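Local coordinates for protein serpin-12 (PDB 6CJ7) that controls the prophenoloxidase activation system in larval hemolymph of Manduca sexta, probably by inhibiting serine proteases as other inhibitory serpins do, at residues Ala185-Asn190 with Phe203-Arg208; Asp267-Leu272 with Asp347-Tyr352. One frame throughout, in Å; residues are numbered along the deposited sequence.

How the contacts relate
Both contacts belong to the sheet that serpin nomenclature calls sheet C. Contact 1 joins strands 187-192 and 198-215, the two arms of a beta hairpin, whereas contact 2 sets strand 351-354 parallel to strand 265-282, its segments 267-272 and 347-352 lying 75 residues apart in sequence. Backbone bonds between 203-208 and 267-272, such as Thr206 O to Leu270 N (2.8 Å), tie the two contacts together. A salt bridge from Arg207 to Asp267 adds a side-chain link. Contact 1 is partly buried, with Phe203 and Met204 buried on opposite faces and a polar Arg189-Gln205 meeting on the Phe203 side. Contact 2 is a surface contact, where a brief run of parallel-strand backbone bonds is joined by small apolar touches involving proline, alanine and tyrosine.

Contact 1: residues Ala185-Asn190 with Phe203-Arg208; sequences ATQKRN and FMQTRR
Phe203 and Gln187 form an antiparallel hydrogen-bonded pair: Phe203 N gives to Gln187 O (2.8 Å, 168° at the hydrogen), and Gln187 N gives to Phe203 O at 2.9 Å. Phe203 O also receives a CA-H contact from Thr186, whose CA lies 3.2 Å away. The Phe203 ring turns its edge to two carbonyls, Gln187 O and Arg189 O, the second 3.4 Å from CE1, while its CD1 rests 3.6 Å from Arg189 CB. Met204 comes next; its side chain runs alongside that of Thr186, CG 3.9 Å from OG1. That hydroxyl is held by Glu328 and by a water, which donates to it and accepts from Gln205 N (2.9 Å). Gln205, its CD carried outward by an extended chain (chi2 175°), meets Arg189 tip to tip, the amide and guanidinium planes 36° apart. Arg189 NE gives OE1 a weak bond of 2.7 Å; the NH2 approach to OE1 is too short to be trusted. Gln205 CD also passes close to Ala185 O. Beyond Gln187, Arg189 continues the hairpin by backbone bonds with Ala201, while the opposite edge of 203-208 is bonded to strand 265-282 through Met204, Thr206 and Arg208.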
loop_
_atom_site.group_PDB
_atom_site.type_symbol
_atom_site.label_atom_id
_atom_site.label_comp_id
_atom_site.label_asym_id
_atom_site.label_seq_id
_atom_site.Cartn_x
_atom_site.Cartn_y
_atom_site.Cartn_z
ATOM N N ALA A 185 -1.160 -0.287 30.185
ATOM C CA ALA A 185 -0.758 1.096 29.970
ATOM C C ALA A 185 -1.572 1.797 28.889
ATOM O O ALA A 185 -1.457 3.021 28.754
ATOM C CB ALA A 185 0.726 1.176 29.611
ATOM N N THR A 186 -2.372 1.066 28.112
ATOM C CA THR A 186 -3.197 1.701 27.089
ATOM C C THR A 186 -4.313 2.478 27.762
ATOM O O THR A 186 -4.991 1.954 28.646
ATOM C CB THR A 186 -3.781 0.657 26.148
ATOM O OG1 THR A 186 -2.700 -0.012 25.481
ATOM C CG2 THR A 186 -4.677 1.303 25.088
ATOM N N GLN A 187 -4.506 3.722 27.343
ATOM C CA GLN A 187 -5.417 4.622 28.042
ATOM C C GLN A 187 -6.320 5.349 27.058
ATOM O O GLN A 187 -5.918 5.681 25.943
ATOM C CB GLN A 187 -4.652 5.671 28.871
ATOM C CG GLN A 187 -3.815 5.147 30.050
ATOM C CD GLN A 187 -4.578 4.293 31.049
ATOM O OE1 GLN A 187 -5.800 4.393 31.202
ATOM N NE2 GLN A 187 -3.841 3.425 31.739
ATOM N N LYS A 188 -7.536 5.643 27.506
ATOM C CA LYS A 188 -8.469 6.436 26.717
ATOM C C LYS A 188 -8.198 7.915 26.959
ATOM O O LYS A 188 -8.288 8.392 28.098
ATOM C CB LYS A 188 -9.912 6.079 27.062
ATOM C CG LYS A 188 -10.368 4.815 26.341
ATOM C CD LYS A 188 -11.747 4.367 26.776
ATOM C CE LYS A 188 -12.476 3.679 25.630
ATOM N NZ LYS A 188 -11.754 2.493 25.110
ATOM N N ARG A 189 -7.843 8.625 25.890
ATOM C CA ARG A 189 -7.539 10.049 25.918
ATOM C C ARG A 189 -8.197 10.680 24.703
ATOM O O ARG A 189 -8.579 9.983 23.766
ATOM C CB ARG A 189 -6.020 10.306 25.892
ATOM C CG ARG A 189 -5.215 9.475 26.869
ATOM C CD ARG A 189 -3.734 9.810 26.776
ATOM N NE ARG A 189 -2.918 8.979 27.658
ATOM C CZ ARG A 189 -2.537 9.352 28.875
ATOM N NH1 ARG A 189 -2.899 10.540 29.344
ATOM N NH2 ARG A 189 -1.796 8.535 29.621
ATOM N N ASN A 190 -8.316 12.003 24.700
ATOM C CA ASN A 190 -8.922 12.651 23.548
ATOM C C ASN A 190 -7.944 12.776 22.383
ATOM O O ASN A 190 -6.763 13.090 22.556
ATOM C CB ASN A 190 -9.471 14.021 23.918
ATOM C CG ASN A 190 -10.915 13.946 24.378
ATOM O OD1 ASN A 190 -11.688 13.109 23.908
ATOM N ND2 ASN A 190 -11.277 14.800 25.312
ATOM N N PHE A 203 -4.936 5.050 23.397
ATOM C CA PHE A 203 -3.531 5.363 23.185
ATOM C C PHE A 203 -2.661 4.323 23.879
ATOM O O PHE A 203 -2.683 4.196 25.109
ATOM C CB PHE A 203 -3.207 6.764 23.693
ATOM C CG PHE A 203 -3.793 7.856 22.847
ATOM C CD1 PHE A 203 -5.079 8.322 23.078
ATOM C CD2 PHE A 203 -3.057 8.414 21.819
ATOM C CE1 PHE A 203 -5.619 9.335 22.307
ATOM C CE2 PHE A 203 -3.583 9.421 21.050
ATOM C CZ PHE A 203 -4.875 9.887 21.295
ATOM N N MET A 204 -1.908 3.576 23.085
ATOM C CA MET A 204 -0.846 2.739 23.616
ATOM C C MET A 204 0.294 3.627 24.091
ATOM O O MET A 204 0.572 4.673 23.502
ATOM C CB MET A 204 -0.358 1.793 22.524
ATOM C CG MET A 204 -1.490 1.054 21.892
ATOM S SD MET A 204 -0.879 -0.178 20.716
ATOM C CE MET A 204 -0.185 0.929 19.463
ATOM N N GLN A 205 0.964 3.215 25.167
ATOM C CA GLN A 205 1.979 4.068 25.767
ATOM C C GLN A 205 3.209 3.252 26.136
ATOM O O GLN A 205 3.093 2.130 26.635
ATOM C CB GLN A 205 1.456 4.775 27.026
ATOM C CG GLN A 205 0.250 5.646 26.809
ATOM C CD GLN A 205 -0.269 6.199 28.114
ATOM O OE1 GLN A 205 -1.347 6.790 28.170
ATOM N NE2 GLN A 205 0.498 6.004 29.175
ATOM N N THR A 206 4.382 3.831 25.893
ATOM C CA THR A 206 5.642 3.260 26.361
ATOM C C THR A 206 6.687 4.364 26.382
ATOM O O THR A 206 6.501 5.437 25.799
ATOM C CB THR A 206 6.125 2.092 25.488
ATOM O OG1 THR A 206 7.163 1.384 26.179
ATOM C CG2 THR A 206 6.682 2.598 24.161
ATOM N N ARG A 207 7.793 4.090 27.078
ATOM C CA ARG A 207 8.951 4.973 27.071
ATOM C C ARG A 207 10.184 4.105 26.878
ATOM O O ARG A 207 10.542 3.322 27.764
ATOM C CB ARG A 207 9.050 5.796 28.353
ATOM C CG ARG A 207 10.258 6.707 28.356
ATOM C CD ARG A 207 10.280 7.597 29.568
ATOM N NE ARG A 207 11.575 8.248 29.725
ATOM C CZ ARG A 207 11.870 9.084 30.714
ATOM N NH1 ARG A 207 10.957 9.379 31.626
ATOM N NH2 ARG A 207 13.076 9.630 30.785
ATOM N N ARG A 208 10.806 4.227 25.710
ATOM C CA ARG A 208 11.969 3.437 25.336
ATOM C C ARG A 208 12.844 4.277 24.425
ATOM O O ARG A 208 12.451 5.351 23.953
ATOM C CB ARG A 208 11.598 2.145 24.593
ATOM C CG ARG A 208 10.398 1.391 25.122
ATOM C CD ARG A 208 10.529 -0.072 24.803
ATOM N NE ARG A 208 10.117 -0.384 23.441
ATOM N NH1 ARG A 208 8.592 -0.932 21.821
ATOM N NH2 ARG A 208 7.897 -0.592 23.995
HETATM O O HOH W 1 0.058 0.533 25.971
#

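Contact 2: residues Asp267-Leu272 with Asp347-Tyr352; sequences DVALEL and DEPSLY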
loop_
_atom_site.group_PDB
_atom_site.type_symbol
_atom_site.label_atom_id
_atom_site.label_comp_id
_atom_site.label_asym_id
_atom_site.label_seq_id
_atom_site.Cartn_x
_atom_site.Cartn_y
_atom_site.Cartn_z
ATOM N N ASP A 267 15.628 8.743 23.833
ATOM C CA ASP A 267 14.697 8.384 24.898
ATOM C C ASP A 267 13.356 9.073 24.628
ATOM O O ASP A 267 13.241 10.294 24.769
ATOM C CB ASP A 267 15.326 8.795 26.230
ATOM C CG ASP A 267 14.414 8.590 27.439
ATOM O OD1 ASP A 267 13.343 7.965 27.344
ATOM O OD2 ASP A 267 14.811 9.057 28.530
ATOM N N VAL A 268 12.360 8.305 24.178
ATOM C CA VAL A 268 11.076 8.841 23.726
ATOM C C VAL A 268 9.965 8.357 24.649
ATOM O O VAL A 268 9.845 7.154 24.902
ATOM C CB VAL A 268 10.768 8.426 22.275
ATOM C CG1 VAL A 268 9.362 8.885 21.871
ATOM C CG2 VAL A 268 11.814 8.988 21.325
ATOM N N ALA A 269 9.126 9.291 25.111
ATOM C CA ALA A 269 7.847 8.971 25.739
ATOM C C ALA A 269 6.772 9.015 24.658
ATOM O O ALA A 269 6.424 10.094 24.165
ATOM C CB ALA A 269 7.526 9.955 26.861
ATOM N N LEU A 270 6.240 7.848 24.305
ATOM C CA LEU A 270 5.374 7.687 23.142
ATOM C C LEU A 270 3.935 7.405 23.566
ATOM O O LEU A 270 3.692 6.555 24.428
ATOM C CB LEU A 270 5.910 6.545 22.273
ATOM C CG LEU A 270 5.049 6.078 21.095
ATOM C CD1 LEU A 270 5.015 7.140 20.014
ATOM C CD2 LEU A 270 5.607 4.769 20.538
ATOM N N GLU A 271 2.981 8.119 22.962
ATOM C CA GLU A 271 1.561 7.804 23.053
ATOM C C GLU A 271 1.050 7.666 21.631
ATOM O O GLU A 271 1.043 8.649 20.880
ATOM C CB GLU A 271 0.784 8.882 23.802
ATOM C CG GLU A 271 1.284 9.034 25.239
ATOM C CD GLU A 271 0.524 10.072 26.049
ATOM O OE1 GLU A 271 -0.532 10.559 25.604
ATOM O OE2 GLU A 271 0.998 10.414 27.150
ATOM N N LEU A 272 0.635 6.453 21.267
ATOM C CA LEU A 272 0.264 6.123 19.885
ATOM C C LEU A 272 -1.129 5.499 19.847
ATOM O O LEU A 272 -1.327 4.434 20.426
ATOM C CB LEU A 272 1.307 5.175 19.267
ATOM C CG LEU A 272 1.089 4.827 17.798
ATOM C CD1 LEU A 272 1.375 6.035 16.922
ATOM C CD2 LEU A 272 1.965 3.640 17.380
ATOM N N ASP A 347 15.542 12.667 33.945
ATOM C CA ASP A 347 14.429 11.729 33.850
ATOM C C ASP A 347 13.248 12.330 33.084
ATOM O O ASP A 347 12.139 11.791 33.104
ATOM C CB ASP A 347 13.981 11.282 35.242
ATOM C CG ASP A 347 13.201 12.354 35.976
ATOM O OD1 ASP A 347 13.627 13.528 35.942
ATOM O OD2 ASP A 347 12.163 12.021 36.587
ATOM N N GLU A 348 13.480 13.456 32.427
ATOM C CA GLU A 348 12.488 13.814 31.421
ATOM C C GLU A 348 12.951 13.300 30.063
ATOM O O GLU A 348 14.146 13.404 29.740
ATOM C CB GLU A 348 12.254 15.320 31.370
ATOM N N PRO A 349 12.063 12.713 29.257
ATOM C CA PRO A 349 12.507 12.104 27.999
ATOM C C PRO A 349 13.081 13.148 27.058
ATOM O O PRO A 349 12.761 14.334 27.141
ATOM C CB PRO A 349 11.218 11.488 27.435
ATOM C CG PRO A 349 10.128 12.315 28.007
ATOM C CD PRO A 349 10.596 12.671 29.402
ATOM N N SER A 350 13.955 12.687 26.161
ATOM C CA SER A 350 14.500 13.574 25.141
ATOM C C SER A 350 13.409 14.080 24.211
ATOM O O SER A 350 13.480 15.213 23.721
ATOM C CB SER A 350 15.583 12.851 24.336
ATOM O OG SER A 350 16.397 12.051 25.180
ATOM N N LEU A 351 12.391 13.264 23.966
ATOM C CA LEU A 351 11.336 13.601 23.027
ATOM C C LEU A 351 10.018 13.075 23.563
ATOM O O LEU A 351 9.930 11.911 23.967
ATOM C CB LEU A 351 11.623 12.999 21.644
ATOM C CG LEU A 351 10.565 13.137 20.550
ATOM C CD1 LEU A 351 10.300 14.599 20.250
ATOM C CD2 LEU A 351 10.981 12.392 19.288
ATOM N N TYR A 352 9.007 13.935 23.581
ATOM C CA TYR A 352 7.624 13.515 23.751
ATOM C C TYR A 352 7.002 13.352 22.376
ATOM O O TYR A 352 7.050 14.278 21.561
ATOM C CB TYR A 352 6.821 14.542 24.548
ATOM C CG TYR A 352 7.125 14.590 26.025
ATOM C CD1 TYR A 352 6.516 13.705 26.905
ATOM C CD2 TYR A 352 7.998 15.536 26.541
ATOM C CE1 TYR A 352 6.780 13.753 28.261
ATOM C CE2 TYR A 352 8.268 15.592 27.897
ATOM C CZ TYR A 352 7.656 14.697 28.749
ATOM O OH TYR A 352 7.922 14.746 30.095
HETATM O O HOH W 2 17.995 10.346 24.425
#
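Asp267 O takes two backbone amides of 347-352: Leu351 N at 3.2 Å with 148° at the hydrogen, and Ser350 N at 2.9 Å, a weak bond bent to 118°. Two residues further on, the direction reverses, Ala269 N giving to Leu351 O (3.0 Å). The same oxygen receives the CA-H of Val268, CA 3.3 Å away. Asp267 N gives to a water at 2.9 Å that also bonds Ser350 OG, closing a bridge at the end of the ladder. With Asp267 CG anti to its backbone N (chi1 175°), the carboxylate lies beside Pro349; its charge is met by a salt bridge from Arg207, which also donates to Asp347 O. Apolar contacts line both faces of the parallel pair. On one, Ala269 CB touches Pro349 CG (3.7 Å) and Tyr352 CD1 (3.9 Å), and Pro349 CG lies over a face of the tyrosine ring, toward its rim. On the other, Val268 CG2 meets Leu351 CB at 4.0 Å, and both side chains reach Ala212. As in serpins generally, strand 351-354 follows the reactive-centre loop; it flanks one edge of strand 265-282, and strand 198-215 pairs antiparallel with the other.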